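Local atomic coordinates of conserved hypothetical secreted protein (Helicobacter pylori, PDB entry 4RNZ), a protein that is probably a zinc-dependent metalloendopeptidase of the M23 family that acts on peptidoglycan and helps determine cell shape. Residues I200-S205 with G221-A226. Sequence-based numbering, arbitrary orientation.
With ZN (zinc ion), chain B.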
loop_
_atom_site.group_PDB
_atom_site.type_symbol
_atom_site.label_atom_id
_atom_site.label_comp_id
_atom_site.label_asym_id
_atom_site.label_seq_id
_atom_site.Cartn_x
_atom_site.Cartn_y
_atom_site.Cartn_z
ATOM N N ILE A 200 9.568 -10.068 -19.553
ATOM C CA ILE A 200 8.597 -9.996 -18.468
ATOM C C ILE A 200 7.558 -11.068 -18.784
ATOM O O ILE A 200 6.863 -10.956 -19.769
ATOM C CB ILE A 200 8.003 -8.582 -18.399
ATOM C CG1 ILE A 200 9.099 -7.653 -17.887
ATOM C CG2 ILE A 200 6.746 -8.540 -17.539
ATOM C CD1 ILE A 200 8.747 -6.188 -17.798
ATOM N N SER A 201 7.505 -12.143 -18.001
ATOM C CA SER A 201 6.535 -13.228 -18.274
ATOM C C SER A 201 5.137 -12.927 -17.742
ATOM O O SER A 201 4.173 -13.555 -18.133
ATOM C CB SER A 201 7.019 -14.560 -17.711
ATOM O OG SER A 201 7.298 -14.429 -16.341
ATOM N N SER A 202 5.013 -11.964 -16.842
ATOM C CA SER A 202 3.702 -11.598 -16.353
ATOM C C SER A 202 3.772 -10.227 -15.699
ATOM O O SER A 202 4.443 -10.066 -14.686
ATOM C CB SER A 202 3.182 -12.636 -15.354
ATOM O OG SER A 202 1.834 -12.349 -15.029
ATOM N N PRO A 203 3.096 -9.231 -16.289
ATOM C CA PRO A 203 3.164 -7.912 -15.689
ATOM C C PRO A 203 2.227 -7.775 -14.487
ATOM O O PRO A 203 1.491 -8.696 -14.136
ATOM C CB PRO A 203 2.713 -6.994 -16.836
ATOM C CG PRO A 203 1.740 -7.826 -17.598
ATOM C CD PRO A 203 2.247 -9.244 -17.498
ATOM N N PHE A 204 2.275 -6.612 -13.874
ATOM C CA PHE A 204 1.393 -6.275 -12.783
ATOM C C PHE A 204 -0.010 -6.153 -13.305
ATOM O O PHE A 204 -0.221 -5.576 -14.350
ATOM C CB PHE A 204 1.817 -4.937 -12.181
ATOM C CG PHE A 204 0.997 -4.518 -10.993
ATOM C CD1 PHE A 204 -0.202 -3.819 -11.161
ATOM C CD2 PHE A 204 1.402 -4.853 -9.713
ATOM C CE1 PHE A 204 -0.964 -3.427 -10.055
ATOM C CE2 PHE A 204 0.639 -4.466 -8.596
ATOM C CZ PHE A 204 -0.538 -3.755 -8.769
ATOM N N SER A 205 -0.978 -6.655 -12.546
ATOM C CA SER A 205 -2.385 -6.473 -12.879
ATOM C C SER A 205 -3.284 -6.423 -11.627
ATOM O O SER A 205 -3.168 -7.248 -10.711
ATOM C CB SER A 205 -2.852 -7.597 -13.811
ATOM O OG SER A 205 -4.237 -7.452 -14.077
ATOM N N GLY A 221 2.762 -8.015 -8.721
ATOM C CA GLY A 221 4.197 -7.822 -8.915
ATOM C C GLY A 221 4.485 -7.984 -10.390
ATOM O O GLY A 221 3.582 -8.024 -11.199
ATOM N N VAL A 222 5.762 -8.022 -10.731
ATOM C CA VAL A 222 6.207 -8.261 -12.101
ATOM C C VAL A 222 7.009 -9.543 -12.033
ATOM O O VAL A 222 7.861 -9.690 -11.164
ATOM C CB VAL A 222 7.119 -7.135 -12.617
ATOM C CG1 VAL A 222 7.632 -7.463 -14.020
ATOM C CG2 VAL A 222 6.385 -5.818 -12.607
ATOM N N ASP A 223 6.710 -10.473 -12.929
ATOM C CA ASP A 223 7.492 -11.700 -13.062
ATOM C C ASP A 223 8.509 -11.491 -14.167
ATOM O O ASP A 223 8.156 -11.220 -15.319
ATOM C CB ASP A 223 6.596 -12.902 -13.368
ATOM C CG ASP A 223 5.775 -13.328 -12.174
ATOM O OD1 ASP A 223 6.055 -12.867 -11.054
ATOM O OD2 ASP A 223 4.843 -14.126 -12.341
ATOM N N TYR A 224 9.777 -11.580 -13.786
ATOM C CA TYR A 224 10.884 -11.375 -14.716
ATOM C C TYR A 224 11.450 -12.740 -14.999
ATOM O O TYR A 224 11.980 -13.375 -14.087
ATOM C CB TYR A 224 11.989 -10.548 -14.084
ATOM C CG TYR A 224 11.727 -9.065 -13.874
ATOM C CD1 TYR A 224 11.691 -8.167 -14.942
ATOM C CD2 TYR A 224 11.585 -8.547 -12.580
ATOM C CE1 TYR A 224 11.487 -6.815 -14.731
ATOM C CE2 TYR A 224 11.393 -7.207 -12.366
ATOM C CZ TYR A 224 11.350 -6.339 -13.440
ATOM O OH TYR A 224 11.153 -5.000 -13.195
ATOM N N ALA A 225 11.300 -13.217 -16.228
ATOM C CA ALA A 225 11.929 -14.487 -16.616
ATOM C C ALA A 225 13.438 -14.266 -16.664
ATOM O O ALA A 225 13.915 -13.322 -17.275
ATOM C CB ALA A 225 11.404 -14.969 -17.964
ATOM N N ALA A 226 14.176 -15.101 -15.954
ATOM C CA ALA A 226 15.618 -15.018 -15.943
ATOM C C ALA A 226 16.213 -16.381 -15.720
ATOM O O ALA A 226 15.560 -17.275 -15.216
ATOM C CB ALA A 226 16.078 -14.094 -14.848
HETATM ZN ZN ZN B . 4.554 -12.963 -9.775
HETATM O O HOH W 1 5.242 -15.465 -14.845
#
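Asp223 meets Ser201 and Ser202 through its backbone and its side chain alike. Asp223 CB lies 3.4 Å from Ser201 OG. Beyond it, CG sits anti to the carbonyl carbon (chi1 -72°), and the carboxylate then divides: Asp223 OD1 coordinates the zinc ion at 2.0 Å, whereas Asp223 OD2, 2.8 Å from the metal, approaches Ser202 CB and accepts a hydrogen bond from a water that also bonds Ser201 OG. The side chains of Asp223 and Ser202 leave the sheet on the same face, the one that carries the zinc. His219, His301 and Glu34 complete the zinc site.

The backbone pairing identifies a classic beta bulge, with Ser201 and Ser202 both opposite Asp223 in the antiparallel pair at the edge of the M23 peptidase sheet. Asp223 N donates to Ser202 O over 2.9 Å, straight (180°) and in the carbonyl plane. The return bond, Ser201 N to Asp223 O, is equally short but bent to 131°, its donor standing off the plane of the Asp223 carbonyl. The same oxygen receives a CA-H contact from Ile200.

On the other face, Ile200 CG2 touches Val222 CG1 at 3.8 Å, while Ile200 CG1 lies 4.0 Å from Tyr224 CD1. Val222 CG1 also sits over the centre of the Tyr224 ring, joining the three side chains in one apolar cluster. Past the bulge, Phe204 CA approaches Gly221 O at 3.2 Å in a CA-H···O contact.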